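Local coordinates for protein dipicolinate synthase, B chain (Bacillus cereus, PDB 3MCU) that probably works with subunit A to convert dihydrodipicolinate to dipicolinate during sporulation, with NADP as the electron acceptor, at residues D[37-42]-D[68-73]; D[99-104]-D[142-147]; D[168-173]-D[192-197]. All blocks are in the same frame, centred on the assembly; numbering follows the deposited sequence.

Contact 1 of 3, residues D[37-42]-D[68-73]; sequences RPVVSY and KAINSI. With PO4 (phosphate ion), chain J.
Pro38 O is gripped from two directions: Ile70 N donates a hydrogen bond of 2.8 Å to it, and a water donates another at 3.0 Å. The same water also donates to Lys68 O, tying the two carbonyls together where the segments begin to pair. The return bond, from Val40 N to Ile70 O, is also 2.8 Å long, with a 169° angle at the hydrogen. These two bonds flank Val39 and form a single parallel bridge between Val39 and Ile70. Ala69 CB touches Pro38 CB at 4.0 Å and also reaches Val40 CG1, while Val39 CG1 faces Ile70 CG2. Val40 CG2, placed between its backbone N and carbonyl carbon (CG1 at chi1 -62°), lies 3.5 Å from Asn71 CB, the two side chains running side by side. At the start of both segments Arg37 NH2 and Lys68 NZ, like charges, stay 4.5 Å apart; Arg37 is paired with Glu35. Beyond the strand, Ser41 OG donates to O1 of a phosphate at 3.3 Å, an ion that probably came from the crystallisation liquor and is also bound by Gly14, Thr94, Asn96 and Ser97. The short bridge adds an extended loop to the edge of strand 35-40, which runs parallel to strand 7-12 in the mixed sheet of a flavoprotein-family alpha/beta fold.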
loop_
_atom_site.group_PDB
_atom_site.type_symbol
_atom_site.label_atom_id
_atom_site.label_comp_id
_atom_site.label_asym_id
_atom_site.label_seq_id
_atom_site.Cartn_x
_atom_site.Cartn_y
_atom_site.Cartn_z
ATOM N N ARG D 37 -25.592 22.327 2.330
ATOM C CA ARG D 37 -24.613 22.978 3.206
ATOM C C ARG D 37 -23.258 23.095 2.525
ATOM O O ARG D 37 -22.549 22.097 2.368
ATOM C CB ARG D 37 -24.432 22.234 4.545
ATOM C CG ARG D 37 -25.607 21.390 5.023
ATOM C CD ARG D 37 -26.691 22.149 5.797
ATOM N NE ARG D 37 -26.213 22.797 7.017
ATOM C CZ ARG D 37 -26.938 22.996 8.120
ATOM N NH1 ARG D 37 -28.191 22.569 8.213
ATOM N NH2 ARG D 37 -26.390 23.628 9.142
ATOM N N PRO D 38 -22.884 24.313 2.124
ATOM C CA PRO D 38 -21.599 24.502 1.431
ATOM C C PRO D 38 -20.399 24.356 2.363
ATOM O O PRO D 38 -20.430 24.798 3.509
ATOM C CB PRO D 38 -21.678 25.944 0.906
ATOM C CG PRO D 38 -23.116 26.345 1.048
ATOM C CD PRO D 38 -23.653 25.564 2.207
ATOM N N VAL D 39 -19.346 23.736 1.845
ATOM C CA VAL D 39 -18.090 23.597 2.565
ATOM C C VAL D 39 -16.955 24.071 1.657
ATOM O O VAL D 39 -16.786 23.572 0.542
ATOM C CB VAL D 39 -17.856 22.128 2.981
ATOM C CG1 VAL D 39 -16.639 22.005 3.889
ATOM C CG2 VAL D 39 -19.091 21.576 3.673
ATOM N N VAL D 40 -16.199 25.057 2.121
ATOM C CA VAL D 40 -15.081 25.571 1.333
ATOM C C VAL D 40 -13.756 25.264 2.011
ATOM O O VAL D 40 -13.578 25.518 3.208
ATOM C CB VAL D 40 -15.189 27.092 1.086
ATOM C CG1 VAL D 40 -16.432 27.402 0.293
ATOM C CG2 VAL D 40 -15.218 27.846 2.400
ATOM N N SER D 41 -12.824 24.708 1.245
ATOM C CA SER D 41 -11.516 24.350 1.793
ATOM C C SER D 41 -10.597 25.575 1.930
ATOM O O SER D 41 -9.437 25.450 2.348
ATOM C CB SER D 41 -10.854 23.239 0.965
ATOM O OG SER D 41 -10.524 23.684 -0.340
ATOM N N TYR D 42 -11.119 26.750 1.581
ATOM C CA TYR D 42 -10.458 28.017 1.918
ATOM C C TYR D 42 -11.291 28.881 2.875
ATOM O O TYR D 42 -12.491 29.081 2.670
ATOM C CB TYR D 42 -10.041 28.796 0.661
ATOM C CG TYR D 42 -8.942 28.081 -0.085
ATOM C CD1 TYR D 42 -7.947 27.401 0.613
ATOM C CD2 TYR D 42 -8.904 28.065 -1.476
ATOM C CE1 TYR D 42 -6.942 26.726 -0.049
ATOM C CE2 TYR D 42 -7.899 27.396 -2.155
ATOM C CZ TYR D 42 -6.918 26.725 -1.433
ATOM O OH TYR D 42 -5.909 26.052 -2.092
ATOM N N LYS D 68 -24.379 29.795 5.702
ATOM C CA LYS D 68 -23.005 30.255 5.651
ATOM C C LYS D 68 -22.134 29.050 5.339
ATOM O O LYS D 68 -22.336 27.971 5.887
ATOM C CB LYS D 68 -22.598 30.887 6.983
ATOM C CG LYS D 68 -22.834 29.983 8.191
ATOM C CD LYS D 68 -24.318 29.691 8.422
ATOM C CE LYS D 68 -24.502 28.402 9.226
ATOM N NZ LYS D 68 -25.940 28.065 9.441
ATOM N N ALA D 69 -21.187 29.229 4.431
ATOM C CA ALA D 69 -20.278 28.152 4.071
ATOM C C ALA D 69 -19.435 27.750 5.264
ATOM O O ALA D 69 -18.947 28.596 6.009
ATOM C CB ALA D 69 -19.384 28.569 2.916
ATOM N N ILE D 70 -19.275 26.451 5.454
ATOM C CA ILE D 70 -18.362 25.974 6.476
ATOM C C ILE D 70 -16.960 26.188 5.916
ATOM O O ILE D 70 -16.690 25.848 4.759
ATOM C CB ILE D 70 -18.668 24.508 6.861
ATOM C CG1 ILE D 70 -19.982 24.462 7.661
ATOM C CG2 ILE D 70 -17.528 23.897 7.661
ATOM C CD1 ILE D 70 -20.576 23.078 7.840
ATOM N N ASN D 71 -16.090 26.805 6.713
ATOM C CA ASN D 71 -14.791 27.250 6.219
ATOM C C ASN D 71 -13.673 27.051 7.227
ATOM O O ASN D 71 -12.624 27.677 7.133
ATOM C CB ASN D 71 -14.849 28.721 5.812
ATOM C CG ASN D 71 -15.247 29.626 6.962
ATOM O OD1 ASN D 71 -15.395 29.179 8.098
ATOM N ND2 ASN D 71 -15.415 30.912 6.673
ATOM N N SER D 72 -13.908 26.183 8.200
ATOM C CA SER D 72 -12.853 25.770 9.111
ATOM C C SER D 72 -13.063 24.320 9.495
ATOM O O SER D 72 -14.196 23.806 9.496
ATOM C CB SER D 72 -12.823 26.648 10.365
ATOM O OG SER D 72 -13.957 26.421 11.178
ATOM N N ILE D 73 -11.961 23.662 9.810
ATOM C CA ILE D 73 -11.996 22.286 10.266
ATOM C C ILE D 73 -12.914 22.137 11.478
ATOM O O ILE D 73 -13.658 21.170 11.586
ATOM C CB ILE D 73 -10.562 21.790 10.576
ATOM C CG1 ILE D 73 -9.705 21.879 9.305
ATOM C CG2 ILE D 73 -10.579 20.383 11.129
ATOM C CD1 ILE D 73 -8.217 21.628 9.516
HETATM P P PO4 J . -6.736 21.563 -2.238
HETATM O O1 PO4 J . -8.128 22.100 -1.924
HETATM O O2 PO4 J . -6.497 21.470 -3.730
HETATM O O3 PO4 J . -5.717 22.488 -1.598
HETATM O O4 PO4 J . -6.560 20.177 -1.686
HETATM O O HOH W 1 -22.839 25.231 5.275
#

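Contact 2 of 3, residues D[99-104]-D[142-147]; sequences SKFANA and MRLMAT
Leu144 reaches across to Phe101 and Ala102 with the fork of its side chain. Its CG is anti to the carbonyl carbon (chi1 -66°), and the two methyls divide the work: CD2 lies 3.7 Å from Phe101 CD2 and 3.8 Å from Ala102 CA, whereas CD1 touches Phe101 CD2 and Ala102 CB more distantly. CG itself sits 3.9 Å from Ala102 CB. Ala102 CA and Leu144 CA are 5.9 Å apart, the nearest CA pair of the two segments. Phe101 holds CG anti to its backbone N (chi1 -169°), and one ortho-meta side of the ring, CD2 and CE2, meets the leucine methyl obliquely. Arg143 passes its CD 3.8 Å from Ala102 O; its NH1 lies 4.0 Å from Ala102 CB and makes a weak hydrogen bond to Asn140 OD1. A Schellman motif at Ala104 closes the first helix. The contact joins the C-terminal ends of helices 95-102 and 138-145, with Phe101 also packed on helix 109-118 and Leu144 on strand 150-156. Leu136 of a second subunit packs on Leu144, and Val139 of a third on Arg143, which places this helix pair at the subunit interfaces.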
loop_
_atom_site.group_PDB
_atom_site.type_symbol
_atom_site.label_atom_id
_atom_site.label_comp_id
_atom_site.label_asym_id
_atom_site.label_seq_id
_atom_site.Cartn_x
_atom_site.Cartn_y
_atom_site.Cartn_z
ATOM N N SER D 99 -5.857 12.410 -2.822
ATOM C CA SER D 99 -4.777 11.715 -2.153
ATOM C C SER D 99 -4.933 11.819 -0.648
ATOM O O SER D 99 -4.807 10.827 0.067
ATOM C CB SER D 99 -3.429 12.305 -2.571
ATOM O OG SER D 99 -2.395 11.771 -1.763
ATOM N N LYS D 100 -5.211 13.021 -0.162
ATOM C CA LYS D 100 -5.399 13.218 1.271
ATOM C C LYS D 100 -6.616 12.436 1.803
ATOM O O LYS D 100 -6.529 11.756 2.834
ATOM C CB LYS D 100 -5.487 14.712 1.603
ATOM C CG LYS D 100 -4.124 15.430 1.616
ATOM C CD LYS D 100 -4.270 16.958 1.611
ATOM C CE LYS D 100 -2.938 17.630 1.946
ATOM N NZ LYS D 100 -2.735 18.957 1.283
ATOM N N PHE D 101 -7.742 12.525 1.095
ATOM C CA PHE D 101 -8.929 11.743 1.432
ATOM C C PHE D 101 -8.585 10.249 1.508
ATOM O O PHE D 101 -8.875 9.596 2.513
ATOM C CB PHE D 101 -10.054 11.992 0.411
ATOM C CG PHE D 101 -11.395 11.438 0.830
ATOM C CD1 PHE D 101 -11.785 11.460 2.153
ATOM C CD2 PHE D 101 -12.265 10.920 -0.105
ATOM C CE1 PHE D 101 -13.002 10.959 2.539
ATOM C CE2 PHE D 101 -13.491 10.422 0.270
ATOM C CZ PHE D 101 -13.864 10.436 1.585
ATOM N N ALA D 102 -7.961 9.705 0.463
ATOM C CA ALA D 102 -7.639 8.265 0.430
ATOM C C ALA D 102 -6.769 7.842 1.602
ATOM O O ALA D 102 -6.838 6.702 2.051
ATOM C CB ALA D 102 -6.950 7.886 -0.854
ATOM N N ASN D 103 -5.940 8.760 2.082
ATOM C CA ASN D 103 -5.039 8.459 3.188
ATOM C C ASN D 103 -5.606 8.852 4.553
ATOM O O ASN D 103 -4.945 8.686 5.570
ATOM C CB ASN D 103 -3.669 9.101 2.955
ATOM C CG ASN D 103 -2.900 8.424 1.841
ATOM O OD1 ASN D 103 -2.650 9.021 0.791
ATOM N ND2 ASN D 103 -2.551 7.163 2.045
ATOM N N ALA D 104 -6.838 9.356 4.562
ATOM C CA ALA D 104 -7.525 9.720 5.803
ATOM C C ALA D 104 -6.884 10.911 6.528
ATOM O O ALA D 104 -6.867 10.961 7.747
ATOM C CB ALA D 104 -7.639 8.514 6.739
HETATM N N MSE D 142 -8.395 4.187 -6.868
HETATM C CA MSE D 142 -8.931 2.833 -6.730
HETATM C C MSE D 142 -9.157 2.409 -5.296
HETATM O O MSE D 142 -10.028 1.583 -5.045
HETATM C CB MSE D 142 -8.055 1.802 -7.443
HETATM C CG MSE D 142 -8.153 1.888 -8.953
HETATM SE SE MSE D 142 -10.001 1.758 -9.569
HETATM C CE MSE D 142 -9.559 1.319 -11.436
ATOM N N ARG D 143 -8.384 2.959 -4.361
ATOM C CA ARG D 143 -8.557 2.605 -2.956
ATOM C C ARG D 143 -9.927 3.132 -2.519
ATOM O O ARG D 143 -10.706 2.423 -1.874
ATOM C CB ARG D 143 -7.409 3.154 -2.069
ATOM C CG ARG D 143 -7.607 2.915 -0.551
ATOM C CD ARG D 143 -6.371 3.316 0.299
ATOM N NE ARG D 143 -5.146 2.814 -0.319
ATOM C CZ ARG D 143 -4.166 3.579 -0.814
ATOM N NH1 ARG D 143 -4.219 4.913 -0.735
ATOM N NH2 ARG D 143 -3.113 3.004 -1.378
ATOM N N LEU D 144 -10.229 4.362 -2.921
ATOM C CA LEU D 144 -11.525 4.983 -2.653
ATOM C C LEU D 144 -12.677 4.257 -3.349
ATOM O O LEU D 144 -13.702 3.953 -2.722
ATOM C CB LEU D 144 -11.509 6.449 -3.080
ATOM C CG LEU D 144 -10.577 7.354 -2.269
ATOM C CD1 LEU D 144 -10.370 8.719 -2.942
ATOM C CD2 LEU D 144 -11.098 7.514 -0.855
HETATM N N MSE D 145 -12.520 3.991 -4.640
HETATM C CA MSE D 145 -13.529 3.250 -5.397
HETATM C C MSE D 145 -13.931 2.011 -4.623
HETATM O O MSE D 145 -15.098 1.644 -4.610
HETATM C CB MSE D 145 -12.997 2.803 -6.762
HETATM C CG MSE D 145 -13.354 3.689 -7.947
HETATM SE SE MSE D 145 -15.229 3.507 -8.510
HETATM C CE MSE D 145 -15.357 1.570 -8.583
ATOM N N ALA D 146 -12.954 1.342 -4.015
ATOM C CA ALA D 146 -13.226 0.078 -3.323
ATOM C C ALA D 146 -13.808 0.219 -1.904
ATOM O O ALA D 146 -14.212 -0.770 -1.317
ATOM C CB ALA D 146 -11.936 -0.806 -3.271
ATOM N N THR D 147 -13.861 1.439 -1.373
ATOM C CA THR D 147 -14.156 1.701 0.050
ATOM C C THR D 147 -15.651 1.885 0.402
ATOM O O THR D 147 -16.410 2.485 -0.355
ATOM C CB THR D 147 -13.376 2.955 0.513
ATOM O OG1 THR D 147 -11.979 2.720 0.312
ATOM C CG2 THR D 147 -13.645 3.270 2.002
#

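Contact 3 of 3, residues D[168-173]-D[192-197]; sequences VARMEL and VEKFRY
Arg170 lays its guanidinium flat on the ring of Tyr197, the planes only 11° apart and CZ 3.6 Å from the ring centroid, a stacked cation-pi pair. CZ is offset toward the ring rim, with NH1 nearest CD2 and CE2; Arg170 CD adds a CH-pi contact over the same ring face. The bend at chi3 (58°) brings NE out of line with the extended start of the side chain. Leu173 CD1 lies over the opposite face of the guanidinium, offset toward the rim. The guanidinium's rotation is fixed at its edge, where NE donates to Glu172 OE2 at 2.7 Å in a salt bridge, meeting the oxygen from above the carboxylate plane. Lys194 and Arg170 run alongside each other, pointing opposite ways. Lys194 bends at chi2 and touches Val168 CG1 through CE; NZ then donates to Ala169 O at 3.0 Å and to a water. The water also lies 2.8 Å from Glu172 OE1, to which it can donate; the nearby carboxylate may partly offset the lysine charge. Val192 CG2 packs crosswise on Arg170 CD. The 3-10 turn 194-196 and Tyr197 thus pack on the end of strand 167-169, antiparallel to strands 124-130 and 150-156 in the mixed sheet of the flavoprotein-family fold.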
loop_
_atom_site.group_PDB
_atom_site.type_symbol
_atom_site.label_atom_id
_atom_site.label_comp_id
_atom_site.label_asym_id
_atom_site.label_seq_id
_atom_site.Cartn_x
_atom_site.Cartn_y
_atom_site.Cartn_z
ATOM N N VAL D 168 -11.254 12.971 -15.302
ATOM C CA VAL D 168 -12.135 14.038 -14.877
ATOM C C VAL D 168 -13.561 13.512 -14.978
ATOM O O VAL D 168 -13.910 12.809 -15.925
ATOM C CB VAL D 168 -12.010 15.266 -15.798
ATOM C CG1 VAL D 168 -12.996 16.354 -15.389
ATOM C CG2 VAL D 168 -10.577 15.817 -15.798
ATOM N N ALA D 169 -14.372 13.823 -13.981
ATOM C CA ALA D 169 -15.753 13.382 -13.979
ATOM C C ALA D 169 -16.588 14.144 -15.011
ATOM O O ALA D 169 -16.268 15.271 -15.373
ATOM C CB ALA D 169 -16.350 13.571 -12.609
ATOM N N ARG D 170 -17.651 13.503 -15.475
ATOM C CA ARG D 170 -18.726 14.195 -16.170
ATOM C C ARG D 170 -19.597 14.875 -15.113
ATOM O O ARG D 170 -20.521 14.256 -14.584
ATOM C CB ARG D 170 -19.557 13.192 -16.999
ATOM C CG ARG D 170 -18.804 12.552 -18.183
ATOM C CD ARG D 170 -19.671 11.543 -18.937
ATOM N NE ARG D 170 -20.898 12.171 -19.429
ATOM C CZ ARG D 170 -21.959 11.505 -19.869
ATOM N NH1 ARG D 170 -23.020 12.175 -20.265
ATOM N NH2 ARG D 170 -21.959 10.176 -19.917
HETATM N N MSE D 171 -19.290 16.132 -14.792
HETATM C CA MSE D 171 -20.053 16.913 -13.801
HETATM C C MSE D 171 -21.569 16.896 -13.992
HETATM O O MSE D 171 -22.332 17.007 -13.025
HETATM C CB MSE D 171 -19.612 18.372 -13.816
HETATM C CG MSE D 171 -18.275 18.627 -13.196
HETATM SE SE MSE D 171 -18.299 18.334 -11.249
HETATM C CE MSE D 171 -16.553 19.090 -10.893
ATOM N N GLU D 172 -21.998 16.778 -15.241
ATOM C CA GLU D 172 -23.410 16.856 -15.568
ATOM C C GLU D 172 -24.152 15.660 -14.974
ATOM O O GLU D 172 -25.367 15.709 -14.787
ATOM C CB GLU D 172 -23.627 16.958 -17.090
ATOM C CG GLU D 172 -23.250 15.703 -17.894
ATOM C CD GLU D 172 -21.809 15.707 -18.381
ATOM O OE1 GLU D 172 -21.015 16.578 -17.937
ATOM O OE2 GLU D 172 -21.472 14.836 -19.227
ATOM N N LEU D 173 -23.416 14.596 -14.658
ATOM C CA LEU D 173 -24.026 13.423 -14.052
ATOM C C LEU D 173 -23.979 13.473 -12.522
ATOM O O LEU D 173 -24.242 12.464 -11.865
ATOM C CB LEU D 173 -23.362 12.140 -14.566
ATOM C CG LEU D 173 -23.466 11.870 -16.071
ATOM C CD1 LEU D 173 -22.883 10.512 -16.429
ATOM C CD2 LEU D 173 -24.918 11.975 -16.541
ATOM N N VAL D 192 -15.985 5.968 -18.213
ATOM C CA VAL D 192 -16.511 6.489 -19.486
ATOM C C VAL D 192 -15.484 7.214 -20.338
ATOM O O VAL D 192 -14.385 7.516 -19.887
ATOM C CB VAL D 192 -17.671 7.471 -19.253
ATOM C CG1 VAL D 192 -18.825 6.773 -18.571
ATOM C CG2 VAL D 192 -17.205 8.656 -18.438
ATOM N N GLU D 193 -15.864 7.497 -21.581
ATOM C CA GLU D 193 -15.022 8.296 -22.471
ATOM C C GLU D 193 -15.391 9.758 -22.330
ATOM O O GLU D 193 -16.193 10.313 -23.089
ATOM C CB GLU D 193 -15.096 7.802 -23.917
ATOM C CG GLU D 193 -14.502 6.399 -24.072
ATOM C CD GLU D 193 -14.700 5.823 -25.464
ATOM O OE1 GLU D 193 -15.194 6.556 -26.351
ATOM O OE2 GLU D 193 -14.361 4.633 -25.669
ATOM N N LYS D 194 -14.795 10.355 -21.309
ATOM C CA LYS D 194 -15.044 11.728 -20.905
ATOM C C LYS D 194 -14.720 12.718 -22.030
ATOM O O LYS D 194 -15.363 13.761 -22.155
ATOM C CB LYS D 194 -14.207 12.007 -19.650
ATOM C CG LYS D 194 -13.964 13.457 -19.336
ATOM C CD LYS D 194 -15.239 14.183 -18.971
ATOM C CE LYS D 194 -14.910 15.602 -18.566
ATOM N NZ LYS D 194 -16.101 16.362 -18.123
ATOM N N PHE D 195 -13.717 12.389 -22.838
ATOM C CA PHE D 195 -13.317 13.243 -23.950
ATOM C C PHE D 195 -14.444 13.377 -25.009
ATOM O O PHE D 195 -14.385 14.242 -25.884
ATOM C CB PHE D 195 -11.987 12.761 -24.574
ATOM C CG PHE D 195 -12.036 11.356 -25.107
ATOM C CD1 PHE D 195 -12.453 11.106 -26.406
ATOM C CD2 PHE D 195 -11.677 10.283 -24.312
ATOM C CE1 PHE D 195 -12.510 9.812 -26.900
ATOM C CE2 PHE D 195 -11.723 8.977 -24.798
ATOM C CZ PHE D 195 -12.142 8.742 -26.095
ATOM N N ARG D 196 -15.469 12.534 -24.916
ATOM C CA ARG D 196 -16.645 12.664 -25.796
ATOM C C ARG D 196 -17.720 13.591 -25.245
ATOM O O ARG D 196 -18.808 13.677 -25.809
ATOM C CB ARG D 196 -17.279 11.311 -26.102
ATOM C CG ARG D 196 -16.425 10.374 -26.946
ATOM C CD ARG D 196 -17.174 9.091 -27.143
ATOM N NE ARG D 196 -16.581 8.204 -28.129
ATOM C CZ ARG D 196 -16.826 8.272 -29.440
ATOM N NH1 ARG D 196 -17.629 9.214 -29.928
ATOM N NH2 ARG D 196 -16.260 7.404 -30.263
ATOM N N TYR D 197 -17.417 14.277 -24.144
ATOM C CA TYR D 197 -18.398 15.127 -23.473
ATOM C C TYR D 197 -17.809 16.461 -23.066
ATOM O O TYR D 197 -18.183 17.021 -22.053
ATOM C CB TYR D 197 -19.012 14.396 -22.274
ATOM C CG TYR D 197 -19.657 13.087 -22.668
ATOM C CD1 TYR D 197 -18.918 11.913 -22.712
ATOM C CD2 TYR D 197 -21.005 13.029 -23.024
ATOM C CE1 TYR D 197 -19.502 10.714 -23.094
ATOM C CE2 TYR D 197 -21.598 11.837 -23.404
ATOM C CZ TYR D 197 -20.845 10.684 -23.443
ATOM O OH TYR D 197 -21.431 9.496 -23.816
HETATM O O HOH W 2 -18.631 15.874 -19.237
#

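Overall arrangement
The three contacts follow one another along the chain, each closing before the next opens, and none touches another. Contacts 1 and 3 lie on opposite sides of the chain's centre, about 26 Å between centres, yet both reach the same mixed sheet: contact 1 through strand 35-40, contact 3 through strand 167-169. Contact 2 is about 21 Å from each, centre to centre, and joins helices 95-102 and 138-145, packed beside that sheet. Contacts 2 and 3 also meet the third subunit, whereas no other chain touches the segments of contact 1. Together they sample one sheet-centred domain, with a loop bridged at one end, a helix pair at the interfaces and the C-terminal segment fastened at the other.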